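Local structure of aminopentol aminotransferase (Sphingopyxis macrogoltabida, 6HBS) at residues T122-T133 with G187-T195; P341-F349 with H373-S381. The protein catalyses the PLP-dependent deamination of aminopentol (hydrolysed fumonisin B1) to its 2-keto form, with pyruvate as the preferred amino acceptor. All coordinates share one frame; numbering follows the deposited sequence.

Contact 1: T122-T133 with G187-T195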
# COMPACT_ATOMS: atom_id res chain seq x y z
N THR A 122 8.33 4.59 5.17
CA THR A 122 9.75 4.99 5.07
C THR A 122 9.93 6.10 4.02
O THR A 122 10.73 7.02 4.23
CB THR A 122 10.66 3.78 4.81
OG1 THR A 122 10.29 3.17 3.56
CG2 THR A 122 10.63 2.78 5.94
N SER A 123 9.19 6.02 2.91
CA SER A 123 9.21 7.02 1.87
C SER A 123 8.67 8.36 2.39
O SER A 123 9.25 9.41 2.11
CB SER A 123 8.45 6.57 0.67
OG SER A 123 9.21 5.63 -0.06
N THR A 124 7.59 8.29 3.19
CA THR A 124 7.02 9.46 3.83
C THR A 124 8.06 10.10 4.77
O THR A 124 8.21 11.34 4.77
CB THR A 124 5.69 9.17 4.55
OG1 THR A 124 4.74 8.63 3.61
CG2 THR A 124 5.11 10.42 5.17
N ALA A 125 8.76 9.26 5.56
CA ALA A 125 9.78 9.77 6.48
C ALA A 125 10.89 10.50 5.70
O ALA A 125 11.36 11.57 6.13
CB ALA A 125 10.35 8.62 7.30
N MET A 126 11.27 9.95 4.55
CA MET A 126 12.36 10.51 3.69
C MET A 126 11.95 11.92 3.20
O MET A 126 12.72 12.88 3.35
CB MET A 126 12.63 9.60 2.51
CG MET A 126 13.54 10.20 1.46
SD MET A 126 13.77 9.07 0.12
CE MET A 126 12.29 9.41 -0.84
N VAL A 127 10.73 12.03 2.65
CA VAL A 127 10.22 13.29 2.13
C VAL A 127 10.02 14.30 3.27
O VAL A 127 10.44 15.47 3.14
CB VAL A 127 8.94 13.06 1.30
CG1 VAL A 127 8.30 14.37 0.89
CG2 VAL A 127 9.24 12.21 0.08
N LEU A 128 9.42 13.88 4.39
CA LEU A 128 9.26 14.71 5.58
C LEU A 128 10.62 15.32 5.98
O LEU A 128 10.69 16.52 6.23
CB LEU A 128 8.68 13.89 6.72
CG LEU A 128 8.09 14.65 7.91
CD1 LEU A 128 7.13 13.75 8.68
CD2 LEU A 128 9.16 15.14 8.88
N ALA A 129 11.66 14.48 6.08
CA ALA A 129 12.96 14.94 6.58
C ALA A 129 13.56 16.02 5.66
O ALA A 129 14.12 17.00 6.17
CB ALA A 129 13.89 13.78 6.78
N ARG A 130 13.41 15.86 4.35
CA ARG A 130 13.87 16.83 3.39
C ARG A 130 13.07 18.13 3.53
O ARG A 130 13.67 19.20 3.55
CB ARG A 130 13.79 16.25 1.97
CG ARG A 130 14.79 15.14 1.71
CD ARG A 130 14.65 14.49 0.35
NE ARG A 130 15.88 13.74 0.08
CZ ARG A 130 15.98 12.75 -0.79
NH1 ARG A 130 14.91 12.36 -1.48
NH2 ARG A 130 17.16 12.17 -0.97
N ALA A 131 11.73 18.05 3.66
CA ALA A 131 10.89 19.23 3.93
C ALA A 131 11.30 19.95 5.22
O ALA A 131 11.31 21.19 5.26
CB ALA A 131 9.43 18.88 3.99
N HIS A 132 11.58 19.18 6.27
CA HIS A 132 11.85 19.69 7.60
C HIS A 132 13.17 20.46 7.59
O HIS A 132 13.25 21.52 8.20
CB HIS A 132 11.93 18.56 8.61
CG HIS A 132 12.30 18.98 9.99
ND1 HIS A 132 11.38 19.46 10.89
CD2 HIS A 132 13.49 18.99 10.64
CE1 HIS A 132 12.00 19.75 12.03
NE2 HIS A 132 13.30 19.47 11.90
N THR A 133 14.18 19.89 6.94
CA THR A 133 15.53 20.43 7.05
C THR A 133 15.88 21.37 5.90
O THR A 133 16.84 22.09 6.01
CB THR A 133 16.56 19.30 7.11
OG1 THR A 133 16.45 18.62 5.87
CG2 THR A 133 16.36 18.37 8.27
N GLY A 187 26.66 19.60 6.36
CA GLY A 187 25.62 20.63 6.25
C GLY A 187 24.39 20.19 5.45
O GLY A 187 23.43 20.96 5.29
N ASP A 188 24.39 18.97 4.91
CA ASP A 188 23.31 18.61 3.98
C ASP A 188 22.58 17.34 4.43
O ASP A 188 21.96 16.70 3.58
CB ASP A 188 23.83 18.43 2.57
CG ASP A 188 22.73 18.27 1.53
OD1 ASP A 188 21.74 19.03 1.59
OD2 ASP A 188 22.86 17.38 0.69
N ILE A 189 22.67 16.96 5.70
CA ILE A 189 22.00 15.68 6.11
C ILE A 189 20.55 16.01 6.54
O ILE A 189 20.29 16.75 7.48
CB ILE A 189 22.74 14.91 7.22
CG1 ILE A 189 24.21 14.66 6.85
CG2 ILE A 189 21.99 13.62 7.54
CD1 ILE A 189 24.41 13.94 5.56
N ALA A 190 19.61 15.39 5.83
CA ALA A 190 18.19 15.54 6.13
C ALA A 190 17.79 14.53 7.22
O ALA A 190 17.02 14.84 8.13
CB ALA A 190 17.39 15.34 4.88
N ALA A 191 18.32 13.30 7.11
CA ALA A 191 17.99 12.24 8.04
C ALA A 191 19.02 11.11 8.02
O ALA A 191 19.72 10.90 7.01
CB ALA A 191 16.64 11.69 7.70
N VAL A 192 19.04 10.36 9.13
CA VAL A 192 19.67 9.05 9.29
C VAL A 192 18.56 8.01 9.48
O VAL A 192 17.75 8.11 10.43
CB VAL A 192 20.56 9.02 10.55
CG1 VAL A 192 21.03 7.61 10.87
CG2 VAL A 192 21.75 9.96 10.44
N PHE A 193 18.54 7.01 8.62
CA PHE A 193 17.69 5.83 8.78
C PHE A 193 18.54 4.73 9.40
O PHE A 193 19.67 4.46 8.91
CB PHE A 193 17.16 5.32 7.44
CG PHE A 193 15.98 6.08 6.88
CD1 PHE A 193 16.10 7.40 6.49
CD2 PHE A 193 14.74 5.46 6.73
CE1 PHE A 193 15.01 8.09 5.96
CE2 PHE A 193 13.66 6.14 6.21
CZ PHE A 193 13.79 7.46 5.83
N ALA A 194 17.99 4.09 10.44
CA ALA A 194 18.56 2.90 11.07
C ALA A 194 17.44 1.89 11.37
O ALA A 194 16.45 2.25 11.96
CB ALA A 194 19.26 3.32 12.33
N THR A 195 17.64 0.62 10.99
CA THR A 195 16.91 -0.50 11.57
C THR A 195 17.45 -0.72 12.98
O THR A 195 18.58 -0.37 13.30
CB THR A 195 17.01 -1.76 10.71
OG1 THR A 195 18.36 -2.25 10.61
CG2 THR A 195 16.45 -1.53 9.33
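Two donors of Thr-133 grip the carbonyl oxygen of Ala-129, one from each face of its plane: Thr-133 OG1 at 2.9 Å and the backbone N of the same residue. A chi1 of 63° folds OG1 back against its own helix, where it also bonds Arg-135 N, and OG1 still rests 3.5 Å from Ala-190 CA on the strand. Ala-190 has a psi of -40°, helix-like inside a strand, and two successive methyls, those of Ala-190 and Ala-191, thus turn to the helix. Ala-129 CB settles against Ala-191 CB at 3.6 Å, and Arg-130 CG passes Ala-190 CB, while Arg-130 NE bonds Lys-136 O. Helix 118-133 packs here on the central seven-stranded sheet of a fold-type I PLP enzyme; the axis of 122-133 runs at 148° to strand 189-194, 6.9 Å from it at closest approach. Further along, the Phe-193 ring comes edge-on to the helix backbone. Phe-193 CZ stands 3.5 Å from Thr-122 O and 3.8 Å from Met-126 N, the two ends of one helical hydrogen bond, while Ala-125 CB approaches the ring obliquely. Thr-122 OG1 bonds His-146 O, and the Thr-122 side chain lies about 4 Å from the bound PLP.

Contact 2: P341-F349 with H373-S381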
# COMPACT_ATOMS: atom_id res chain seq x y z
N PRO A 341 18.08 -11.64 18.01
CA PRO A 341 17.22 -12.05 19.11
C PRO A 341 16.62 -13.43 18.80
O PRO A 341 16.26 -13.71 17.66
CB PRO A 341 16.12 -10.97 19.14
CG PRO A 341 16.65 -9.86 18.28
CD PRO A 341 17.54 -10.50 17.25
N ALA A 342 16.46 -14.26 19.83
CA ALA A 342 15.91 -15.61 19.66
C ALA A 342 14.48 -15.55 19.09
O ALA A 342 14.07 -16.50 18.42
CB ALA A 342 15.92 -16.37 20.96
N GLN A 343 13.74 -14.47 19.36
CA GLN A 343 12.34 -14.30 18.85
C GLN A 343 12.31 -13.86 17.36
O GLN A 343 11.21 -13.81 16.76
CB GLN A 343 11.57 -13.32 19.74
CG GLN A 343 12.03 -11.86 19.72
CD GLN A 343 13.04 -11.48 20.77
OE1 GLN A 343 13.88 -12.29 21.13
NE2 GLN A 343 12.98 -10.24 21.25
N MET A 344 13.44 -13.44 16.79
CA MET A 344 13.55 -13.12 15.36
C MET A 344 14.87 -13.67 14.84
O MET A 344 15.74 -12.90 14.46
CB MET A 344 13.53 -11.61 15.09
CG MET A 344 12.23 -10.97 15.42
SD MET A 344 12.16 -9.18 15.05
CE MET A 344 12.80 -9.04 13.39
N PRO A 345 15.04 -15.01 14.84
CA PRO A 345 16.36 -15.59 14.66
C PRO A 345 16.78 -15.80 13.22
O PRO A 345 15.96 -16.06 12.34
CB PRO A 345 16.22 -16.95 15.40
CG PRO A 345 14.78 -17.34 15.18
CD PRO A 345 14.02 -16.02 15.15
N GLN A 346 18.08 -15.62 12.99
CA GLN A 346 18.74 -16.04 11.76
C GLN A 346 19.52 -17.30 12.13
O GLN A 346 20.31 -17.29 13.09
CB GLN A 346 19.64 -14.92 11.26
CG GLN A 346 20.30 -15.17 9.91
CD GLN A 346 19.40 -14.76 8.77
OE1 GLN A 346 18.39 -15.41 8.52
NE2 GLN A 346 19.78 -13.68 8.08
N ILE A 347 19.27 -18.38 11.42
CA ILE A 347 19.82 -19.70 11.77
C ILE A 347 20.55 -20.24 10.54
O ILE A 347 19.95 -20.77 9.63
CB ILE A 347 18.71 -20.65 12.27
CG1 ILE A 347 17.97 -20.07 13.48
CG2 ILE A 347 19.30 -22.02 12.59
CD1 ILE A 347 16.75 -20.88 13.95
N PHE A 348 21.86 -19.99 10.51
CA PHE A 348 22.73 -20.44 9.48
C PHE A 348 23.66 -21.55 10.01
O PHE A 348 23.76 -21.78 11.23
CB PHE A 348 23.61 -19.28 9.01
CG PHE A 348 22.94 -18.17 8.22
CD1 PHE A 348 21.60 -18.24 7.84
CD2 PHE A 348 23.67 -17.05 7.85
CE1 PHE A 348 21.02 -17.20 7.12
CE2 PHE A 348 23.07 -16.01 7.15
CZ PHE A 348 21.75 -16.10 6.77
N PHE A 349 24.36 -22.21 9.08
CA PHE A 349 25.44 -23.15 9.40
C PHE A 349 26.81 -22.45 9.33
O PHE A 349 27.10 -21.70 8.39
CB PHE A 349 25.34 -24.35 8.48
CG PHE A 349 24.23 -25.30 8.86
CD1 PHE A 349 22.91 -25.01 8.55
CD2 PHE A 349 24.50 -26.46 9.55
CE1 PHE A 349 21.88 -25.85 8.93
CE2 PHE A 349 23.47 -27.31 9.93
CZ PHE A 349 22.16 -27.00 9.62
N HIS A 373 13.69 -21.04 7.38
CA HIS A 373 14.18 -20.32 6.23
C HIS A 373 15.70 -20.30 6.24
O HIS A 373 16.29 -19.92 7.24
CB HIS A 373 13.60 -18.90 6.19
CG HIS A 373 13.64 -18.27 4.83
ND1 HIS A 373 14.82 -18.03 4.14
CD2 HIS A 373 12.65 -17.77 4.06
CE1 HIS A 373 14.54 -17.48 2.97
NE2 HIS A 373 13.21 -17.31 2.90
N PRO A 374 16.37 -20.71 5.14
CA PRO A 374 17.82 -20.76 5.10
C PRO A 374 18.56 -19.44 4.82
O PRO A 374 19.79 -19.45 4.98
CB PRO A 374 18.08 -21.73 3.94
CG PRO A 374 16.96 -21.48 3.00
CD PRO A 374 15.77 -21.27 3.91
N TYR A 375 17.86 -18.34 4.44
CA TYR A 375 18.60 -17.07 4.18
C TYR A 375 17.94 -15.81 4.80
O TYR A 375 18.60 -14.77 4.89
CB TYR A 375 18.94 -16.94 2.68
CG TYR A 375 17.81 -16.67 1.74
CD1 TYR A 375 17.16 -15.44 1.72
CD2 TYR A 375 17.39 -17.63 0.84
CE1 TYR A 375 16.12 -15.17 0.84
CE2 TYR A 375 16.34 -17.39 -0.04
CZ TYR A 375 15.71 -16.15 -0.06
OH TYR A 375 14.68 -15.91 -0.90
N HIS A 376 16.70 -15.90 5.26
CA HIS A 376 15.94 -14.77 5.79
C HIS A 376 15.66 -15.03 7.26
O HIS A 376 15.34 -16.17 7.64
CB HIS A 376 14.64 -14.57 5.01
CG HIS A 376 13.88 -13.31 5.30
ND1 HIS A 376 13.24 -13.08 6.51
CD2 HIS A 376 13.60 -12.23 4.51
CE1 HIS A 376 12.63 -11.91 6.48
NE2 HIS A 376 12.83 -11.36 5.24
N ASN A 377 15.69 -13.98 8.07
CA ASN A 377 15.40 -14.17 9.47
C ASN A 377 13.97 -14.68 9.64
O ASN A 377 13.09 -14.41 8.82
CB ASN A 377 15.60 -12.94 10.35
CG ASN A 377 14.55 -11.87 10.14
OD1 ASN A 377 14.69 -11.05 9.24
ND2 ASN A 377 13.48 -11.89 10.94
N MET A 378 13.79 -15.44 10.74
CA MET A 378 12.51 -15.99 11.13
C MET A 378 11.89 -15.14 12.23
O MET A 378 12.45 -14.11 12.63
CB MET A 378 12.71 -17.45 11.54
CG MET A 378 12.92 -18.28 10.32
SD MET A 378 13.67 -19.89 10.63
CE MET A 378 15.39 -19.42 10.76
N PHE A 379 10.71 -15.54 12.67
CA PHE A 379 9.92 -14.83 13.63
C PHE A 379 9.18 -15.83 14.53
O PHE A 379 8.71 -16.87 14.06
CB PHE A 379 8.85 -13.98 12.95
CG PHE A 379 9.34 -12.91 12.00
CD1 PHE A 379 9.71 -13.22 10.70
CD2 PHE A 379 9.47 -11.60 12.43
CE1 PHE A 379 10.13 -12.21 9.84
CE2 PHE A 379 9.91 -10.60 11.57
CZ PHE A 379 10.20 -10.91 10.27
N LEU A 380 9.05 -15.47 15.80
CA LEU A 380 8.15 -16.17 16.72
C LEU A 380 6.86 -15.36 16.88
O LEU A 380 6.87 -14.13 16.90
CB LEU A 380 8.83 -16.37 18.09
CG LEU A 380 9.59 -17.68 18.26
CD1 LEU A 380 8.66 -18.87 18.27
CD2 LEU A 380 10.67 -17.84 17.21
N SER A 381 5.76 -16.10 17.05
CA SER A 381 4.44 -15.57 17.41
C SER A 381 4.10 -15.98 18.85
O SER A 381 4.59 -17.02 19.36
CB SER A 381 3.38 -16.08 16.44
OG SER A 381 2.86 -17.36 16.83
O HOH W 1 17.90 -18.18 8.81
O HOH W 2 17.66 -21.93 8.76
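Beside the cofactor pocket, 341-349 and 373-381 pair as an irregular antiparallel ribbon in the smaller, C-terminal part of the class-III aminotransferase fold. Met-378 N reaches Pro-345 O at 2.8 Å in an almost straight bond (177° at the hydrogen), and Leu-380 N reaches Gln-343 O at 2.9 Å. Between these rungs Met-344 CA closes to 3.1 Å from Met-378 O, a CA-H...O contact. Where the chains part, beside strand 346-349, two waters take over: water 2 donates to both Ile-347 O and His-373 O, and water 1 accepts the N-H of Ile-347. Water 1 can also donate to His-373 O and to Gln-346 OE1, the latter 2.8 Å from the water oxygen. Gln-346 CG lies over one face of the Phe-348 ring, toward the rim; the bend at chi2 (86°) then turns the amide toward the other chain, with NE2 bonded to Glu-203 O. With an alanine here, Glu-203 O would probably lose its amide donor and water 1 one of its partners, and the Phe-348 ring the CG packed on its face. Tyr-375 O lies in plane at the edge of the same ring. Ile-347 CD1 meets Met-378 CE at 3.8 Å, the two side chains crossing at about a right angle. Met-344 CE packs on Phe-379 CE2, while Met-344 SD, 5.3 Å from the ring centroid and oblique to it, makes a Met-aromatic contact. Asn-377 ties the ribbon to the cofactor site: OD1 bonds NH1 of Arg-233, a residue of the PLP pocket. With CG between the backbone N and the carbonyl carbon (chi1 72°), Asn-377 ND2 sits over one face of the Phe-379 ring, toward the rim, and donates to Met-378 O at 3.0 Å.

Contact 1 closes before contact 2 opens along the chain, and the two lie on opposite sides of the chain's centre, their centres 30 Å apart and their nearest atoms about 9 Å apart. They share neither a sheet nor a helix: contact 1 joins helix 118-133 to strand 189-194 of the seven-stranded sheet, contact 2 joins strand 346-349 of the two-stranded sheet to the loop between strand 370-371 and helix 386-405. Both lie near the cofactor. The side chain of Lys-258, the probable attachment point of the cofactor, is about 9 Å from that of Thr-122 and about 5 Å from that of Phe-379, consistent with a PLP site between the two parts of the fold.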